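Local coordinates for protein aminotransferase, class I (Staphylococcus aureus, PDB 2O1B) that probably catalyses the pyridoxal-phosphate-dependent transfer of an amino group from aspartate to 2-oxoglutarate, at residues A[190-204]-A[230-242]. Sequence-based numbering, arbitrary orientation.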
loop_
_atom_site.group_PDB
_atom_site.type_symbol
_atom_site.label_atom_id
_atom_site.label_comp_id
_atom_site.label_asym_id
_atom_site.label_seq_id
_atom_site.Cartn_x
_atom_site.Cartn_y
_atom_site.Cartn_z
ATOM N N PRO A 190 -9.724 17.562 -13.914
ATOM C CA PRO A 190 -8.973 18.809 -13.736
ATOM C C PRO A 190 -7.485 18.622 -13.433
ATOM O O PRO A 190 -7.119 17.750 -12.628
ATOM C CB PRO A 190 -9.678 19.467 -12.545
ATOM C CG PRO A 190 -11.029 18.877 -12.534
ATOM C CD PRO A 190 -10.827 17.453 -12.942
ATOM N N ASN A 191 -6.638 19.434 -14.081
ATOM C CA ASN A 191 -5.183 19.331 -13.904
ATOM C C ASN A 191 -4.690 19.905 -12.574
ATOM O O ASN A 191 -5.114 20.975 -12.142
ATOM C CB ASN A 191 -4.421 19.999 -15.059
ATOM C CG ASN A 191 -2.929 19.623 -15.088
ATOM O OD1 ASN A 191 -2.101 20.379 -15.603
ATOM N ND2 ASN A 191 -2.591 18.447 -14.563
ATOM N N ASN A 192 -3.798 19.164 -11.933
ATOM C CA ASN A 192 -3.049 19.665 -10.804
ATOM C C ASN A 192 -1.635 19.871 -11.341
ATOM O O ASN A 192 -0.944 18.888 -11.614
ATOM C CB ASN A 192 -3.089 18.638 -9.671
ATOM C CG ASN A 192 -2.447 19.145 -8.370
ATOM O OD1 ASN A 192 -1.752 20.160 -8.348
ATOM N ND2 ASN A 192 -2.684 18.414 -7.273
ATOM N N PRO A 193 -1.150 21.128 -11.400
ATOM C CA PRO A 193 -1.566 22.328 -10.664
ATOM C C PRO A 193 -2.414 23.415 -11.358
ATOM O O PRO A 193 -2.814 24.385 -10.683
ATOM C CB PRO A 193 -0.221 22.942 -10.334
ATOM C CG PRO A 193 0.586 22.690 -11.674
ATOM C CD PRO A 193 0.023 21.412 -12.255
ATOM N N THR A 194 -2.671 23.280 -12.664
ATOM C CA THR A 194 -3.178 24.404 -13.474
ATOM C C THR A 194 -4.697 24.619 -13.390
ATOM O O THR A 194 -5.185 25.684 -13.762
ATOM C CB THR A 194 -2.790 24.275 -14.959
ATOM O OG1 THR A 194 -3.583 23.245 -15.561
ATOM C CG2 THR A 194 -1.301 23.963 -15.130
ATOM N N GLY A 195 -5.431 23.613 -12.917
ATOM C CA GLY A 195 -6.899 23.699 -12.778
ATOM C C GLY A 195 -7.675 23.578 -14.091
ATOM O O GLY A 195 -8.894 23.820 -14.132
ATOM N N SER A 196 -6.949 23.205 -15.150
ATOM C CA SER A 196 -7.482 23.070 -16.495
ATOM C C SER A 196 -8.447 21.897 -16.540
ATOM O O SER A 196 -8.238 20.901 -15.853
ATOM C CB SER A 196 -6.340 22.796 -17.472
ATOM O OG SER A 196 -5.302 23.768 -17.357
ATOM N N THR A 197 -9.491 22.018 -17.357
ATOM C CA THR A 197 -10.500 20.970 -17.509
ATOM C C THR A 197 -10.505 20.414 -18.939
ATOM O O THR A 197 -9.980 21.054 -19.858
ATOM C CB THR A 197 -11.912 21.481 -17.155
ATOM O OG1 THR A 197 -12.190 22.688 -17.875
ATOM C CG2 THR A 197 -12.036 21.733 -15.635
ATOM N N ALA A 198 -11.082 19.223 -19.111
ATOM C CA ALA A 198 -11.214 18.618 -20.432
ATOM C C ALA A 198 -12.663 18.612 -20.878
ATOM O O ALA A 198 -13.576 18.905 -20.091
ATOM C CB ALA A 198 -10.654 17.211 -20.433
ATOM N N THR A 199 -12.878 18.321 -22.157
ATOM C CA THR A 199 -14.228 18.089 -22.653
ATOM C C THR A 199 -14.310 16.715 -23.290
ATOM O O THR A 199 -13.279 16.075 -23.558
ATOM C CB THR A 199 -14.675 19.142 -23.682
ATOM O OG1 THR A 199 -13.919 18.973 -24.884
ATOM C CG2 THR A 199 -14.485 20.548 -23.140
ATOM N N LYS A 200 -15.537 16.265 -23.530
ATOM C CA LYS A 200 -15.749 14.994 -24.199
ATOM C C LYS A 200 -14.882 14.931 -25.451
ATOM O O LYS A 200 -14.250 13.912 -25.725
ATOM C CB LYS A 200 -17.217 14.813 -24.555
ATOM C CG LYS A 200 -17.512 13.530 -25.330
ATOM C CD LYS A 200 -19.002 13.282 -25.432
ATOM C CE LYS A 200 -19.281 11.815 -25.699
ATOM N NZ LYS A 200 -20.719 11.498 -25.517
ATOM N N GLU A 201 -14.846 16.041 -26.182
ATOM C CA GLU A 201 -14.149 16.121 -27.459
ATOM C C GLU A 201 -12.633 16.012 -27.327
ATOM O O GLU A 201 -11.987 15.440 -28.205
ATOM C CB GLU A 201 -14.525 17.408 -28.203
ATOM C CG GLU A 201 -15.957 17.429 -28.769
ATOM C CD GLU A 201 -17.029 17.539 -27.680
ATOM O OE1 GLU A 201 -18.095 16.904 -27.816
ATOM O OE2 GLU A 201 -16.804 18.260 -26.688
ATOM N N VAL A 202 -12.052 16.561 -26.256
ATOM C CA VAL A 202 -10.590 16.436 -26.105
ATOM C C VAL A 202 -10.215 14.981 -25.764
ATOM O O VAL A 202 -9.160 14.495 -26.173
ATOM C CB VAL A 202 -9.882 17.520 -25.189
ATOM C CG1 VAL A 202 -10.810 18.684 -24.817
ATOM C CG2 VAL A 202 -9.225 16.919 -23.960
ATOM N N PHE A 203 -11.109 14.287 -25.063
ATOM C CA PHE A 203 -10.941 12.852 -24.830
ATOM C C PHE A 203 -11.149 12.075 -26.141
ATOM O O PHE A 203 -10.393 11.141 -26.437
ATOM C CB PHE A 203 -11.857 12.341 -23.703
ATOM C CG PHE A 203 -11.389 12.715 -22.300
ATOM C CD1 PHE A 203 -10.039 12.665 -21.954
ATOM C CD2 PHE A 203 -12.310 13.095 -21.323
ATOM C CE1 PHE A 203 -9.607 13.007 -20.661
ATOM C CE2 PHE A 203 -11.896 13.434 -20.023
ATOM C CZ PHE A 203 -10.537 13.389 -19.696
ATOM N N ASP A 204 -12.136 12.479 -26.944
ATOM C CA ASP A 204 -12.337 11.864 -28.256
ATOM C C ASP A 204 -11.042 11.879 -29.064
ATOM O O ASP A 204 -10.684 10.874 -29.677
ATOM C CB ASP A 204 -13.457 12.556 -29.044
ATOM C CG ASP A 204 -14.852 12.276 -28.474
ATOM O OD1 ASP A 204 -15.815 12.963 -28.874
ATOM O OD2 ASP A 204 -14.991 11.364 -27.639
ATOM N N ALA A 230 -18.983 23.566 -15.591
ATOM C CA ALA A 230 -19.431 22.390 -16.324
ATOM C C ALA A 230 -18.932 21.161 -15.566
ATOM O O ALA A 230 -17.819 21.169 -15.030
ATOM C CB ALA A 230 -18.870 22.401 -17.745
ATOM N N LYS A 231 -19.771 20.127 -15.498
ATOM C CA LYS A 231 -19.403 18.860 -14.861
ATOM C C LYS A 231 -18.248 18.263 -15.644
ATOM O O LYS A 231 -18.303 18.191 -16.859
ATOM C CB LYS A 231 -20.587 17.891 -14.866
ATOM C CG LYS A 231 -20.264 16.497 -14.323
ATOM C CD LYS A 231 -21.523 15.776 -13.816
ATOM C CE LYS A 231 -21.176 14.454 -13.117
ATOM N NZ LYS A 231 -20.264 14.648 -11.921
ATOM N N ASN A 232 -17.199 17.848 -14.952
ATOM C CA ASN A 232 -16.046 17.244 -15.619
ATOM C C ASN A 232 -16.427 15.915 -16.253
ATOM O O ASN A 232 -17.101 15.110 -15.613
ATOM C CB ASN A 232 -14.908 17.009 -14.628
ATOM C CG ASN A 232 -14.388 18.292 -14.021
ATOM O OD1 ASN A 232 -13.956 19.212 -14.730
ATOM N ND2 ASN A 232 -14.403 18.354 -12.702
ATOM N N PRO A 233 -15.997 15.686 -17.509
ATOM C CA PRO A 233 -16.264 14.429 -18.187
ATOM C C PRO A 233 -15.301 13.298 -17.809
ATOM O O PRO A 233 -14.130 13.543 -17.493
ATOM C CB PRO A 233 -16.082 14.791 -19.663
ATOM C CG PRO A 233 -15.093 15.845 -19.656
ATOM C CD PRO A 233 -15.260 16.619 -18.375
ATOM N N SER A 234 -15.815 12.071 -17.864
ATOM C CA SER A 234 -15.004 10.874 -17.728
ATOM C C SER A 234 -14.382 10.551 -19.092
ATOM O O SER A 234 -15.036 10.714 -20.118
ATOM C CB SER A 234 -15.886 9.710 -17.273
ATOM O OG SER A 234 -15.153 8.492 -17.203
ATOM N N ILE A 235 -13.137 10.080 -19.107
ATOM C CA ILE A 235 -12.548 9.577 -20.355
ATOM C C ILE A 235 -13.287 8.316 -20.835
ATOM O O ILE A 235 -13.316 8.018 -22.029
ATOM C CB ILE A 235 -11.028 9.299 -20.215
ATOM C CG1 ILE A 235 -10.382 9.118 -21.598
ATOM C CG2 ILE A 235 -10.757 8.091 -19.270
ATOM C CD1 ILE A 235 -8.848 9.114 -21.586
ATOM N N LEU A 236 -13.893 7.586 -19.894
ATOM C CA LEU A 236 -14.621 6.362 -20.226
ATOM C C LEU A 236 -16.019 6.604 -20.797
ATOM O O LEU A 236 -16.640 5.672 -21.304
ATOM C CB LEU A 236 -14.690 5.409 -19.030
ATOM C CG LEU A 236 -13.381 4.981 -18.361
ATOM C CD1 LEU A 236 -13.691 3.925 -17.330
ATOM C CD2 LEU A 236 -12.397 4.458 -19.363
ATOM N N ALA A 237 -16.510 7.843 -20.731
ATOM C CA ALA A 237 -17.798 8.186 -21.355
ATOM C C ALA A 237 -17.636 8.546 -22.833
ATOM O O ALA A 237 -18.621 8.655 -23.571
ATOM C CB ALA A 237 -18.495 9.311 -20.594
ATOM N N SER A 238 -16.396 8.746 -23.262
ATOM C CA SER A 238 -16.112 8.930 -24.684
ATOM C C SER A 238 -16.142 7.566 -25.365
ATOM O O SER A 238 -15.647 6.595 -24.811
ATOM C CB SER A 238 -14.748 9.594 -24.881
ATOM O OG SER A 238 -14.800 10.984 -24.601
ATOM N N GLU A 239 -16.734 7.487 -26.553
ATOM C CA GLU A 239 -16.800 6.227 -27.289
ATOM C C GLU A 239 -15.408 5.611 -27.418
ATOM O O GLU A 239 -14.449 6.314 -27.736
ATOM C CB GLU A 239 -17.430 6.439 -28.672
ATOM C CG GLU A 239 -18.014 5.163 -29.268
ATOM C CD GLU A 239 -18.391 5.293 -30.735
ATOM O OE1 GLU A 239 -18.810 6.392 -31.166
ATOM O OE2 GLU A 239 -18.280 4.278 -31.461
ATOM N N ASN A 240 -15.303 4.311 -27.134
ATOM C CA ASN A 240 -14.030 3.565 -27.216
ATOM C C ASN A 240 -13.018 3.861 -26.090
ATOM O O ASN A 240 -11.890 3.360 -26.126
ATOM C CB ASN A 240 -13.336 3.746 -28.591
ATOM C CG ASN A 240 -14.243 3.424 -29.770
ATOM O OD1 ASN A 240 -14.899 2.383 -29.798
ATOM N ND2 ASN A 240 -14.268 4.312 -30.765
ATOM N N GLY A 241 -13.422 4.656 -25.094
ATOM C CA GLY A 241 -12.552 5.013 -23.964
ATOM C C GLY A 241 -11.894 3.827 -23.274
ATOM O O GLY A 241 -10.680 3.830 -23.027
ATOM N N LYS A 242 -12.695 2.806 -22.971
ATOM C CA LYS A 242 -12.212 1.616 -22.276
ATOM C C LYS A 242 -11.230 0.787 -23.102
ATOM O O LYS A 242 -10.529 -0.063 -22.554
ATOM C CB LYS A 242 -13.382 0.745 -21.810
ATOM C CG LYS A 242 -14.261 1.409 -20.756
ATOM C CD LYS A 242 -15.204 0.417 -20.066
ATOM C CE LYS A 242 -16.135 -0.274 -21.048
ATOM N NZ LYS A 242 -17.008 -1.260 -20.339
HETATM O O HOH W 1 -12.145 18.242 -16.579
HETATM O O HOH W 2 -17.502 9.971 -27.694
HETATM O O HOH W 3 -14.358 8.625 -28.863
#
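F203 and I235 make the main apolar contact between the start of helix 200-210 and the loop that leads to helix 241-244. The two side chains cross at about a right angle. I235 CB sits 3.8 Å from the centroid of the F203 ring, only 7° off the ring normal, a CH-pi contact. I235 CG1 lies anti to the backbone N (chi1 -166°), and reaches F203 CD1 at 3.6 Å. A198 CB covers the opposite face of the ring, nearer its rim. P233 O approaches the ring edge, 3.4 Å from F203 CE2. H219 adds an edge-to-face ring contact from strand 216-220.

P233 packs against the chain just before the helix. Its CD lies 3.3 Å from A198 O, and its CG rests against the backbone between T199 and K200. N232 closes this end. The N232 and P190 side chains cross obliquely, with N232 ND2 3.4 Å from P190 CG. N232 ND2 donates to F226 O and G224 O. N232 OD1 accepts from a water that in turn accepts from A198 N.

A second polar group lies at the other end, round D204 and S238. S238 OG lies 3.1 Å from D204 OD2 and 3.2 Å from K200 O, so the target of its single proton is not settled. Two waters donate to D204 OD2. One accepts from E239 N, and the other also donates to E239 O.

The contact joins the segment that carries N192, whose ND2 hydrogen-bonds O3 of pyridoxal phosphate, to the 230-242 segment. Contacts on both faces should restrict rotation of the F203 ring. Two ND2 bonds and a water at OD1 fix the N232 amide. D204 OD2 takes two water bonds, with S238 OG a possible third donor.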